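Local coordinates for protein inorganic polyphosphate/ATP-glucomannokinase (PDB 1WOQ) that probably transfers a phosphoryl group from inorganic polyphosphate or ATP to glucose or mannose, as a sugar kinase of the ROK family, at residues I17-T22 with V80-I85; G27-K32 with G251-A256; L145-G150 with E216-G221; L149-G154 with S184-E189. One frame throughout, in Å; residues are numbered along the deposited sequence.

The four contacts fall into two pairs. Contacts 1 and 2 share the sheet formed by 14-19, 23-30, 35-44, 78-82 and 118-122, and they touch where D18 and T81 meet G251 and I252. Contacts 3 and 4 share L149 and G150 and reach the other sheet, with 143-149 beside 153-159. Contacts 1, 2 and 3 are buried, whereas contact 4 is only partly so, with T151 and V186 exposed. Contact 2 has no hydrogen bond across it and is mostly aliphatic, contact 3 is a ladder of backbone bonds, and contacts 1 and 4 add polar groups beside the bound glucose and phosphate, the centres of these two contacts lying about 15 Å apart.

Contact 1 (I17-T22 with V80-I85). With BGC (beta-D-glucopyranose), chain C; PO4 (phosphate ion), chain D.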
loop_
_atom_site.group_PDB
_atom_site.type_symbol
_atom_site.label_atom_id
_atom_site.label_comp_id
_atom_site.label_asym_id
_atom_site.label_seq_id
_atom_site.Cartn_x
_atom_site.Cartn_y
_atom_site.Cartn_z
ATOM N N ILE A 17 9.702 4.621 -0.493
ATOM C CA ILE A 17 8.995 5.370 -1.530
ATOM C C ILE A 17 7.658 4.695 -1.816
ATOM O O ILE A 17 7.599 3.479 -1.971
ATOM C CB ILE A 17 9.824 5.410 -2.844
ATOM C CG1 ILE A 17 11.204 6.020 -2.578
ATOM C CG2 ILE A 17 9.090 6.226 -3.909
ATOM C CD1 ILE A 17 11.171 7.489 -2.185
ATOM N N ASP A 18 6.589 5.484 -1.896
ATOM C CA ASP A 18 5.254 4.949 -2.157
ATOM C C ASP A 18 4.730 5.514 -3.479
ATOM O O ASP A 18 4.511 6.720 -3.609
ATOM C CB ASP A 18 4.331 5.317 -0.982
ATOM C CG ASP A 18 2.972 4.630 -1.044
ATOM O OD1 ASP A 18 2.865 3.508 -1.578
ATOM O OD2 ASP A 18 1.999 5.214 -0.526
ATOM N N ILE A 19 4.558 4.638 -4.465
ATOM C CA ILE A 19 4.068 5.052 -5.776
ATOM C C ILE A 19 2.549 4.938 -5.809
ATOM O O ILE A 19 1.994 3.838 -5.750
ATOM C CB ILE A 19 4.667 4.180 -6.901
ATOM C CG1 ILE A 19 6.189 4.350 -6.934
ATOM C CG2 ILE A 19 4.052 4.569 -8.245
ATOM C CD1 ILE A 19 6.902 3.435 -7.918
ATOM N N GLY A 20 1.881 6.084 -5.896
ATOM C CA GLY A 20 0.432 6.092 -5.923
ATOM C C GLY A 20 -0.131 6.570 -7.246
ATOM O O GLY A 20 0.616 6.931 -8.155
ATOM N N GLY A 21 -1.455 6.574 -7.349
ATOM C CA GLY A 21 -2.098 7.008 -8.571
ATOM C C GLY A 21 -1.947 8.493 -8.836
ATOM O O GLY A 21 -1.784 8.906 -9.984
ATOM N N THR A 22 -1.990 9.303 -7.782
ATOM C CA THR A 22 -1.877 10.747 -7.940
ATOM C C THR A 22 -0.565 11.333 -7.431
ATOM O O THR A 22 -0.199 12.446 -7.798
ATOM C CB THR A 22 -3.036 11.479 -7.233
ATOM O OG1 THR A 22 -2.961 11.254 -5.821
ATOM C CG2 THR A 22 -4.373 10.973 -7.752
ATOM N N VAL A 80 10.536 0.521 -2.258
ATOM C CA VAL A 80 9.550 1.205 -3.090
ATOM C C VAL A 80 8.298 0.356 -3.243
ATOM O O VAL A 80 8.391 -0.867 -3.349
ATOM C CB VAL A 80 10.132 1.473 -4.497
ATOM C CG1 VAL A 80 9.135 2.243 -5.345
ATOM C CG2 VAL A 80 11.450 2.233 -4.376
ATOM N N THR A 81 7.130 0.992 -3.248
ATOM C CA THR A 81 5.884 0.249 -3.422
ATOM C C THR A 81 5.383 0.405 -4.847
ATOM O O THR A 81 5.758 1.337 -5.557
ATOM C CB THR A 81 4.756 0.745 -2.495
ATOM O OG1 THR A 81 4.306 2.033 -2.939
ATOM C CG2 THR A 81 5.241 0.841 -1.051
ATOM N N PHE A 82 4.517 -0.511 -5.258
ATOM C CA PHE A 82 3.947 -0.472 -6.595
ATOM C C PHE A 82 2.583 -1.139 -6.520
ATOM O O PHE A 82 2.439 -2.191 -5.903
ATOM C CB PHE A 82 4.832 -1.224 -7.584
ATOM C CG PHE A 82 4.358 -1.113 -8.999
ATOM C CD1 PHE A 82 4.722 -0.024 -9.781
ATOM C CD2 PHE A 82 3.493 -2.065 -9.528
ATOM C CE1 PHE A 82 4.226 0.117 -11.074
ATOM C CE2 PHE A 82 2.993 -1.930 -10.819
ATOM C CZ PHE A 82 3.360 -0.839 -11.590
ATOM N N PRO A 83 1.564 -0.543 -7.161
ATOM C CA PRO A 83 0.213 -1.100 -7.138
ATOM C C PRO A 83 -0.020 -2.314 -8.032
ATOM O O PRO A 83 -0.835 -2.268 -8.945
ATOM C CB PRO A 83 -0.644 0.092 -7.547
ATOM C CG PRO A 83 0.214 0.746 -8.576
ATOM C CD PRO A 83 1.600 0.710 -7.942
ATOM N N GLY A 84 0.692 -3.400 -7.756
ATOM C CA GLY A 84 0.518 -4.609 -8.540
ATOM C C GLY A 84 1.256 -5.789 -7.936
ATOM O O GLY A 84 1.968 -5.643 -6.942
ATOM N N ILE A 85 1.079 -6.966 -8.528
ATOM C CA ILE A 85 1.755 -8.168 -8.055
ATOM C C ILE A 85 3.248 -8.022 -8.348
ATOM O O ILE A 85 3.635 -7.698 -9.475
ATOM C CB ILE A 85 1.238 -9.427 -8.793
ATOM C CG1 ILE A 85 -0.250 -9.634 -8.499
ATOM C CG2 ILE A 85 2.045 -10.649 -8.374
ATOM C CD1 ILE A 85 -0.898 -10.715 -9.370
HETATM C C2 BGC C . -4.069 -3.560 -7.565
HETATM C C3 BGC C . -3.322 -3.919 -6.273
HETATM C C4 BGC C . -3.143 -2.666 -5.404
HETATM C C5 BGC C . -4.506 -1.998 -5.173
HETATM C C6 BGC C . -4.425 -0.702 -4.390
HETATM C C1 BGC C . -5.391 -2.876 -7.205
HETATM O O1 BGC C . -6.073 -2.504 -8.352
HETATM O O2 BGC C . -4.319 -4.733 -8.321
HETATM O O3 BGC C . -2.055 -4.482 -6.582
HETATM O O4 BGC C . -2.566 -3.025 -4.152
HETATM O O5 BGC C . -5.129 -1.695 -6.441
HETATM O O6 BGC C . -3.501 0.202 -4.977
HETATM P P PO4 D . -3.783 5.446 -4.521
HETATM O O1 PO4 D . -2.626 4.382 -4.303
HETATM O O2 PO4 D . -5.153 5.043 -4.024
HETATM O O3 PO4 D . -3.241 6.643 -3.703
HETATM O O4 PO4 D . -3.711 5.713 -6.015
#
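T81 makes the three hydrogen bonds between 80-85 and 17-22. Its backbone N donates to I17 O at 2.8 Å. Its hydroxyl sits between the backbone N and the carbonyl carbon (chi1 71°), and this turn places OG1 where it accepts from I19 N at 3.0 Å and donates to D18 OD1. The last distance, T81 OG1 to D18 OD1, is a very short 2.5 Å, doubtful in its exact length, and D18 meets it because its carboxylate runs anti to its own backbone N (chi1 -171°).

The tight part holds these T81 bonds and the I19 side chain, which packs on V80 and on T81 O. I19 crosses V80 with its tip, CD1 resting 3.6 Å from V80 CG1, while its CB and CG1 are each 3.3 Å from T81 O. That oxygen is buried and has no partner in the model. I17 and V80 lie alongside each other, and helix 51-66 packs on both I17 and I19.

Toward I19 the strands draw apart: the CA-CA spacing widens from 4.5 Å at I17 and V80 to 5.6 Å at I19 and F82. P83, the centre of an inverse gamma turn, reaches I19 O only through CD. Past it the two segments part, G21 N donating to the phosphate ion and P83 and G84 lying beside glucose O3. The segment 18-22 reads DIGGT, consistent with the first phosphate loop of the actin-like ATPase clan. The T81 hydroxyl, accepting from I19 N and donating to OD1, probably limits the turning of the D18 carboxylate.

Contact 2 (G27-K32 with G251-A256); sequences GIVDLK and GIVGAA
V29 carries the apolar contact, presenting both branches and its CB to the helix. CG2, anti to the carbonyl carbon, meets the CG2 branch of I252, V29 CG2 and I252 CG2 being 3.6 Å apart. CB and CG2 bear on the methyl of A256, the V29 CB to A256 CB distance being 3.7 Å. V29 CG1, anti to the backbone N (chi1 -175°), also lies by A256 CB and is a looser 4.3 Å from V253 CG1. L31 adds the far end: its bond from CA does not aim at the helix, but CD2 swings back to within 4.1 Å of A256 CB, and the same leucine also touches I257, the next residue, and A260, a turn further on.

A second kind of contact is side chain against main chain. G27 offers only backbone, and I252 lays its CG2 methyl 3.7 Å from G27 N. The strand and the helix, whose axes approach to 8.5 Å at a signed angle of -58°, are thus closest through small or branched residues.

Hydrogen bonds do not cross this interface; the polar ones stay at the turn after the strand. D30 OD1 accepts from K32 N at 2.7 Å in an Asx turn, nearly along the C-O axis, and D30 OD2 forms a salt bridge with K33. D30 itself points away from the helix.

The contact lays the C-terminal helix 250-262 against strand 23-30. Between these segments no hydrogen bond forms, so the fit of V29, L31, I252, V253 and A256 is likely to set how they lie.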
loop_
_atom_site.group_PDB
_atom_site.type_symbol
_atom_site.label_atom_id
_atom_site.label_comp_id
_atom_site.label_asym_id
_atom_site.label_seq_id
_atom_site.Cartn_x
_atom_site.Cartn_y
_atom_site.Cartn_z
ATOM N N GLY A 27 9.891 9.111 2.293
ATOM C CA GLY A 27 10.266 9.600 3.601
ATOM C C GLY A 27 11.437 8.801 4.123
ATOM O O GLY A 27 11.703 7.697 3.648
ATOM N N ILE A 28 12.151 9.374 5.084
ATOM C CA ILE A 28 13.283 8.705 5.708
ATOM C C ILE A 28 12.651 8.039 6.921
ATOM O O ILE A 28 12.099 8.710 7.791
ATOM C CB ILE A 28 14.360 9.732 6.121
ATOM C CG1 ILE A 28 14.954 10.364 4.856
ATOM C CG2 ILE A 28 15.453 9.059 6.946
ATOM C CD1 ILE A 28 15.838 11.573 5.114
ATOM N N VAL A 29 12.712 6.712 6.954
ATOM C CA VAL A 29 12.079 5.951 8.020
ATOM C C VAL A 29 12.993 5.449 9.124
ATOM O O VAL A 29 14.024 4.826 8.868
ATOM C CB VAL A 29 11.327 4.734 7.430
ATOM C CG1 VAL A 29 10.561 3.998 8.524
ATOM C CG2 VAL A 29 10.371 5.195 6.333
ATOM N N ASP A 30 12.590 5.736 10.357
ATOM C CA ASP A 30 13.305 5.290 11.546
ATOM C C ASP A 30 12.562 4.015 11.938
ATOM O O ASP A 30 11.456 4.081 12.474
ATOM C CB ASP A 30 13.175 6.324 12.664
ATOM C CG ASP A 30 13.879 5.898 13.938
ATOM O OD1 ASP A 30 13.752 4.717 14.324
ATOM O OD2 ASP A 30 14.552 6.745 14.559
ATOM N N LEU A 31 13.157 2.861 11.654
ATOM C CA LEU A 31 12.511 1.591 11.951
ATOM C C LEU A 31 12.354 1.294 13.438
ATOM O O LEU A 31 11.634 0.371 13.819
ATOM C CB LEU A 31 13.247 0.448 11.247
ATOM C CG LEU A 31 13.028 0.436 9.726
ATOM C CD1 LEU A 31 13.804 -0.699 9.085
ATOM C CD2 LEU A 31 11.541 0.289 9.432
ATOM N N LYS A 32 13.015 2.080 14.279
ATOM C CA LYS A 32 12.903 1.880 15.717
ATOM C C LYS A 32 11.573 2.419 16.231
ATOM O O LYS A 32 10.992 1.864 17.164
ATOM C CB LYS A 32 14.064 2.565 16.440
ATOM C CG LYS A 32 15.278 1.668 16.646
ATOM C CD LYS A 32 15.753 1.035 15.347
ATOM C CE LYS A 32 16.873 0.033 15.602
ATOM N NZ LYS A 32 17.338 -0.614 14.341
ATOM N N GLY A 251 2.591 3.122 3.283
ATOM C CA GLY A 251 3.389 2.535 2.214
ATOM C C GLY A 251 4.871 2.818 2.380
ATOM O O GLY A 251 5.713 1.937 2.201
ATOM N N ILE A 252 5.190 4.063 2.715
ATOM C CA ILE A 252 6.572 4.473 2.925
ATOM C C ILE A 252 7.229 3.628 4.020
ATOM O O ILE A 252 8.321 3.076 3.837
ATOM C CB ILE A 252 6.634 5.964 3.331
ATOM C CG1 ILE A 252 6.269 6.835 2.124
ATOM C CG2 ILE A 252 8.024 6.309 3.875
ATOM C CD1 ILE A 252 6.067 8.298 2.454
ATOM N N VAL A 253 6.556 3.528 5.159
ATOM C CA VAL A 253 7.086 2.761 6.278
ATOM C C VAL A 253 7.186 1.284 5.930
ATOM O O VAL A 253 8.208 0.655 6.180
ATOM C CB VAL A 253 6.208 2.947 7.536
ATOM C CG1 VAL A 253 6.700 2.046 8.666
ATOM C CG2 VAL A 253 6.253 4.402 7.968
ATOM N N GLY A 254 6.132 0.740 5.327
ATOM C CA GLY A 254 6.146 -0.663 4.955
ATOM C C GLY A 254 7.259 -1.014 3.981
ATOM O O GLY A 254 7.824 -2.103 4.039
ATOM N N ALA A 255 7.573 -0.094 3.073
ATOM C CA ALA A 255 8.630 -0.335 2.096
ATOM C C ALA A 255 9.977 -0.456 2.803
ATOM O O ALA A 255 10.812 -1.275 2.426
ATOM C CB ALA A 255 8.672 0.800 1.076
ATOM N N ALA A 256 10.178 0.364 3.830
ATOM C CA ALA A 256 11.423 0.340 4.593
ATOM C C ALA A 256 11.505 -0.965 5.381
ATOM O O ALA A 256 12.558 -1.602 5.443
ATOM C CB ALA A 256 11.482 1.533 5.538
#

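Contact 3 (L145-G150 with E216-G221); sequences LVITLG and ELFIVG
L145 and F218 stand side by side on one face of the parallel pair, pointing the same way, with L145 CD1 against ring atom CE2 of F218 at 4.0 Å. F218 CG is anti to the carbonyl carbon (chi1 -88°), which lays the ring along L145, and L145 O lies near the ring plane, at the edge by CD2. I147 CG1 approaches the same ring obliquely, 4.4 Å from F218 CD2. Further along this face L149 and V220 cross, their CD1 and CG1 methyls 3.8 Å apart.

The opposite face is built by V146 and I219, which also cross, V146 CG2 lying 4.2 Å from I219 CD1. G221 has no side chain there, and the T148 methyl CG2 fills the side where one would lie.

Underneath, five backbone bonds run in parallel register, from L145 N to L217 O through to L149 N to G221 O. The bond from I147 N to I219 O is 2.8 Å long.

Helix 195-213 covers the L145 and F218 face, its F206 ring meeting F218 edge-to-face. An alanine at F218 would probably leave L145 CD1 and the F206 ring without their partner and open a gap beneath that helix. These are neighbouring inner strands of the second of two sheets ordered 3-2-1-4-5, consistent with the paired-domain actin-like fold. Both faces are mainly apolar, and the backbone bonds are shared between this ladder, strand 153-159 and P240.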
loop_
_atom_site.group_PDB
_atom_site.type_symbol
_atom_site.label_atom_id
_atom_site.label_comp_id
_atom_site.label_asym_id
_atom_site.label_seq_id
_atom_site.Cartn_x
_atom_site.Cartn_y
_atom_site.Cartn_z
ATOM N N LEU A 145 -6.491 -9.127 7.909
ATOM C CA LEU A 145 -6.544 -8.626 6.541
ATOM C C LEU A 145 -6.646 -7.113 6.496
ATOM O O LEU A 145 -7.587 -6.525 7.021
ATOM C CB LEU A 145 -7.727 -9.259 5.794
ATOM C CG LEU A 145 -7.732 -10.793 5.776
ATOM C CD1 LEU A 145 -8.980 -11.298 5.056
ATOM C CD2 LEU A 145 -6.473 -11.306 5.092
ATOM N N VAL A 146 -5.652 -6.486 5.874
ATOM C CA VAL A 146 -5.625 -5.037 5.739
ATOM C C VAL A 146 -6.165 -4.719 4.348
ATOM O O VAL A 146 -5.549 -5.059 3.340
ATOM C CB VAL A 146 -4.185 -4.499 5.876
ATOM C CG1 VAL A 146 -4.194 -2.973 5.891
ATOM C CG2 VAL A 146 -3.557 -5.031 7.157
ATOM N N ILE A 147 -7.337 -4.095 4.306
ATOM C CA ILE A 147 -7.980 -3.751 3.045
ATOM C C ILE A 147 -7.859 -2.248 2.832
ATOM O O ILE A 147 -8.325 -1.469 3.660
ATOM C CB ILE A 147 -9.480 -4.125 3.079
ATOM C CG1 ILE A 147 -9.643 -5.622 3.371
ATOM C CG2 ILE A 147 -10.149 -3.738 1.769
ATOM C CD1 ILE A 147 -9.027 -6.548 2.324
ATOM N N THR A 148 -7.233 -1.841 1.729
ATOM C CA THR A 148 -7.082 -0.419 1.446
ATOM C C THR A 148 -8.094 0.047 0.400
ATOM O O THR A 148 -8.293 -0.603 -0.630
ATOM C CB THR A 148 -5.645 -0.089 0.967
ATOM O OG1 THR A 148 -5.385 -0.735 -0.285
ATOM C CG2 THR A 148 -4.630 -0.571 1.990
ATOM N N LEU A 149 -8.737 1.175 0.679
ATOM C CA LEU A 149 -9.738 1.735 -0.224
ATOM C C LEU A 149 -9.232 3.031 -0.854
ATOM O O LEU A 149 -9.026 4.024 -0.165
ATOM C CB LEU A 149 -11.034 2.001 0.548
ATOM C CG LEU A 149 -11.615 0.798 1.302
ATOM C CD1 LEU A 149 -12.783 1.248 2.164
ATOM C CD2 LEU A 149 -12.060 -0.270 0.307
ATOM N N GLY A 150 -9.028 3.016 -2.166
ATOM C CA GLY A 150 -8.540 4.202 -2.846
ATOM C C GLY A 150 -8.839 4.090 -4.323
ATOM O O GLY A 150 -9.966 3.770 -4.694
ATOM N N GLU A 216 -9.251 -12.669 12.076
ATOM C CA GLU A 216 -9.301 -12.251 13.470
ATOM C C GLU A 216 -9.606 -10.756 13.505
ATOM O O GLU A 216 -10.184 -10.247 14.468
ATOM C CB GLU A 216 -7.948 -12.489 14.144
ATOM C CG GLU A 216 -7.480 -13.935 14.160
ATOM C CD GLU A 216 -8.451 -14.852 14.874
ATOM O OE1 GLU A 216 -8.938 -14.468 15.960
ATOM O OE2 GLU A 216 -8.720 -15.955 14.353
ATOM N N LEU A 217 -9.221 -10.059 12.440
ATOM C CA LEU A 217 -9.404 -8.615 12.372
ATOM C C LEU A 217 -9.315 -8.073 10.951
ATOM O O LEU A 217 -8.586 -8.600 10.117
ATOM C CB LEU A 217 -8.322 -7.927 13.216
ATOM C CG LEU A 217 -8.236 -6.397 13.242
ATOM C CD1 LEU A 217 -9.413 -5.847 14.028
ATOM C CD2 LEU A 217 -6.918 -5.953 13.882
ATOM N N PHE A 218 -10.077 -7.014 10.696
ATOM C CA PHE A 218 -10.066 -6.319 9.412
ATOM C C PHE A 218 -9.503 -4.945 9.753
ATOM O O PHE A 218 -9.921 -4.340 10.737
ATOM C CB PHE A 218 -11.485 -6.107 8.870
ATOM C CG PHE A 218 -12.011 -7.235 8.031
ATOM C CD1 PHE A 218 -13.265 -7.781 8.300
ATOM C CD2 PHE A 218 -11.300 -7.701 6.928
ATOM C CE1 PHE A 218 -13.807 -8.774 7.482
ATOM C CE2 PHE A 218 -11.835 -8.692 6.103
ATOM C CZ PHE A 218 -13.092 -9.228 6.383
ATOM N N ILE A 219 -8.556 -4.460 8.961
ATOM C CA ILE A 219 -7.999 -3.129 9.178
ATOM C C ILE A 219 -8.236 -2.397 7.863
ATOM O O ILE A 219 -7.810 -2.861 6.811
ATOM C CB ILE A 219 -6.489 -3.172 9.471
ATOM C CG1 ILE A 219 -6.230 -3.926 10.777
ATOM C CG2 ILE A 219 -5.943 -1.751 9.567
ATOM C CD1 ILE A 219 -4.760 -4.184 11.058
ATOM N N VAL A 220 -8.930 -1.267 7.921
ATOM C CA VAL A 220 -9.227 -0.520 6.710
ATOM C C VAL A 220 -8.262 0.632 6.482
ATOM O O VAL A 220 -8.172 1.555 7.294
ATOM C CB VAL A 220 -10.670 0.023 6.736
ATOM C CG1 VAL A 220 -10.975 0.747 5.429
ATOM C CG2 VAL A 220 -11.652 -1.129 6.953
ATOM N N GLY A 221 -7.544 0.560 5.364
ATOM C CA GLY A 221 -6.592 1.595 5.015
ATOM C C GLY A 221 -7.035 2.381 3.796
ATOM O O GLY A 221 -8.192 2.303 3.380
#

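Contact 4 (L149-G154 with S184-E189); sequences LGTGIG and SAVARE. With BGC (beta-D-glucopyranose), chain C; PO4 (phosphate ion), chain D.
The flat carbonyl of G150 meets the start of helix 185-190 at its edge: A185 N lies in its plane, on a lone pair, donating to G150 O at 2.9 Å. To one side of that plane sits S184 CB, 3.3 Å from G150 O. To the other rise A185 CB and V186 N, the latter a weak bond of 3.5 Å to G150 O. The carbonyl therefore receives one good and one weak amide from the first turn, where the helix dipole is likely to polarise it.

S184 is the N-cap. Its hydroxyl, turned between the backbone N and the carbonyl carbon (chi1 65°), accepts from A187 N at 3.0 Å and also bonds E180 O. An alanine at S184 would probably leave A187 N without its capping acceptor and E180 O without this partner, making the first turn less firmly held.

V186 CG2 touches T151 CA at 3.7 Å on the solvent-exposed side. T151 faces the other way: its N and OG1 donate to phosphate O2 and O4, the first bond straight at 175°. This is consistent with a phosphate-binding turn of the actin-like clan. G152 to G154 pass beside the glucose.

Deeper in, I153 CG1 comes 3.9 Å from S184 CA. The turn 150-152 thus joins strand 143-149 to the antiparallel strand 153-159, with helix 185-190 beside it, following helix 179-183 directly, and helix 195-213 packing on L149 and I153.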
loop_
_atom_site.group_PDB
_atom_site.type_symbol
_atom_site.label_atom_id
_atom_site.label_comp_id
_atom_site.label_asym_id
_atom_site.label_seq_id
_atom_site.Cartn_x
_atom_site.Cartn_y
_atom_site.Cartn_z
ATOM N N LEU A 149 -8.737 1.175 0.679
ATOM C CA LEU A 149 -9.738 1.735 -0.224
ATOM C C LEU A 149 -9.232 3.031 -0.854
ATOM O O LEU A 149 -9.026 4.024 -0.165
ATOM C CB LEU A 149 -11.034 2.001 0.548
ATOM C CG LEU A 149 -11.615 0.798 1.302
ATOM C CD1 LEU A 149 -12.783 1.248 2.164
ATOM C CD2 LEU A 149 -12.060 -0.270 0.307
ATOM N N GLY A 150 -9.028 3.016 -2.166
ATOM C CA GLY A 150 -8.540 4.202 -2.846
ATOM C C GLY A 150 -8.839 4.090 -4.323
ATOM O O GLY A 150 -9.966 3.770 -4.694
ATOM N N THR A 151 -7.844 4.357 -5.164
ATOM C CA THR A 151 -8.024 4.249 -6.611
ATOM C C THR A 151 -8.476 2.817 -6.894
ATOM O O THR A 151 -9.397 2.574 -7.671
ATOM C CB THR A 151 -6.707 4.544 -7.353
ATOM O OG1 THR A 151 -6.326 5.905 -7.112
ATOM C CG2 THR A 151 -6.871 4.328 -8.851
ATOM N N GLY A 152 -7.819 1.870 -6.240
ATOM C CA GLY A 152 -8.194 0.477 -6.388
ATOM C C GLY A 152 -8.417 -0.052 -4.986
ATOM O O GLY A 152 -8.390 0.715 -4.022
ATOM N N ILE A 153 -8.672 -1.347 -4.859
ATOM C CA ILE A 153 -8.837 -1.936 -3.539
ATOM C C ILE A 153 -7.622 -2.829 -3.350
ATOM O O ILE A 153 -7.379 -3.735 -4.144
ATOM C CB ILE A 153 -10.125 -2.775 -3.426
ATOM C CG1 ILE A 153 -11.345 -1.843 -3.467
ATOM C CG2 ILE A 153 -10.108 -3.584 -2.116
ATOM C CD1 ILE A 153 -12.683 -2.550 -3.297
ATOM N N GLY A 154 -6.837 -2.541 -2.320
ATOM C CA GLY A 154 -5.659 -3.338 -2.062
ATOM C C GLY A 154 -5.896 -4.237 -0.875
ATOM O O GLY A 154 -6.825 -4.017 -0.095
ATOM N N SER A 184 -14.268 0.708 -4.872
ATOM C CA SER A 184 -13.074 1.498 -4.579
ATOM C C SER A 184 -13.548 2.903 -4.208
ATOM O O SER A 184 -14.723 3.233 -4.383
ATOM C CB SER A 184 -12.162 1.581 -5.802
ATOM O OG SER A 184 -12.795 2.291 -6.851
ATOM N N ALA A 185 -12.642 3.727 -3.694
ATOM C CA ALA A 185 -13.002 5.091 -3.321
ATOM C C ALA A 185 -13.431 5.841 -4.576
ATOM O O ALA A 185 -14.335 6.680 -4.543
ATOM C CB ALA A 185 -11.814 5.786 -2.671
ATOM N N VAL A 186 -12.778 5.524 -5.687
ATOM C CA VAL A 186 -13.083 6.151 -6.964
ATOM C C VAL A 186 -14.479 5.760 -7.447
ATOM O O VAL A 186 -15.261 6.609 -7.876
ATOM C CB VAL A 186 -12.036 5.747 -8.025
ATOM C CG1 VAL A 186 -12.534 6.086 -9.421
ATOM C CG2 VAL A 186 -10.718 6.462 -7.740
ATOM N N ALA A 187 -14.794 4.472 -7.365
ATOM C CA ALA A 187 -16.097 3.983 -7.802
ATOM C C ALA A 187 -17.232 4.645 -7.026
ATOM O O ALA A 187 -18.291 4.931 -7.586
ATOM C CB ALA A 187 -16.165 2.460 -7.641
ATOM N N ARG A 188 -17.011 4.892 -5.738
ATOM C CA ARG A 188 -18.035 5.515 -4.901
ATOM C C ARG A 188 -18.451 6.875 -5.456
ATOM O O ARG A 188 -19.640 7.189 -5.534
ATOM C CB ARG A 188 -17.527 5.703 -3.473
ATOM C CG ARG A 188 -18.595 6.222 -2.506
ATOM C CD ARG A 188 -17.994 6.603 -1.160
ATOM N NE ARG A 188 -17.421 7.947 -1.167
ATOM C CZ ARG A 188 -18.117 9.063 -0.968
ATOM N NH1 ARG A 188 -17.505 10.239 -0.997
ATOM N NH2 ARG A 188 -19.422 9.008 -0.721
ATOM N N GLU A 189 -17.463 7.680 -5.832
ATOM C CA GLU A 189 -17.728 9.009 -6.373
ATOM C C GLU A 189 -18.328 8.930 -7.769
ATOM O O GLU A 189 -19.279 9.645 -8.084
ATOM C CB GLU A 189 -16.432 9.830 -6.408
ATOM C CG GLU A 189 -16.579 11.251 -6.959
ATOM C CD GLU A 189 -16.905 11.286 -8.441
ATOM O OE1 GLU A 189 -16.257 10.545 -9.205
ATOM O OE2 GLU A 189 -17.803 12.058 -8.842
HETATM C C2 BGC C . -4.069 -3.560 -7.565
HETATM C C3 BGC C . -3.322 -3.919 -6.273
HETATM C C4 BGC C . -3.143 -2.666 -5.404
HETATM C C5 BGC C . -4.506 -1.998 -5.173
HETATM C C6 BGC C . -4.425 -0.702 -4.390
HETATM C C1 BGC C . -5.391 -2.876 -7.205
HETATM O O1 BGC C . -6.073 -2.504 -8.352
HETATM O O2 BGC C . -4.319 -4.733 -8.321
HETATM O O3 BGC C . -2.055 -4.482 -6.582
HETATM O O4 BGC C . -2.566 -3.025 -4.152
HETATM O O5 BGC C . -5.129 -1.695 -6.441
HETATM O O6 BGC C . -3.501 0.202 -4.977
HETATM P P PO4 D . -3.783 5.446 -4.521
HETATM O O1 PO4 D . -2.626 4.382 -4.303
HETATM O O2 PO4 D . -5.153 5.043 -4.024
HETATM O O3 PO4 D . -3.241 6.643 -3.703
HETATM O O4 PO4 D . -3.711 5.713 -6.015
#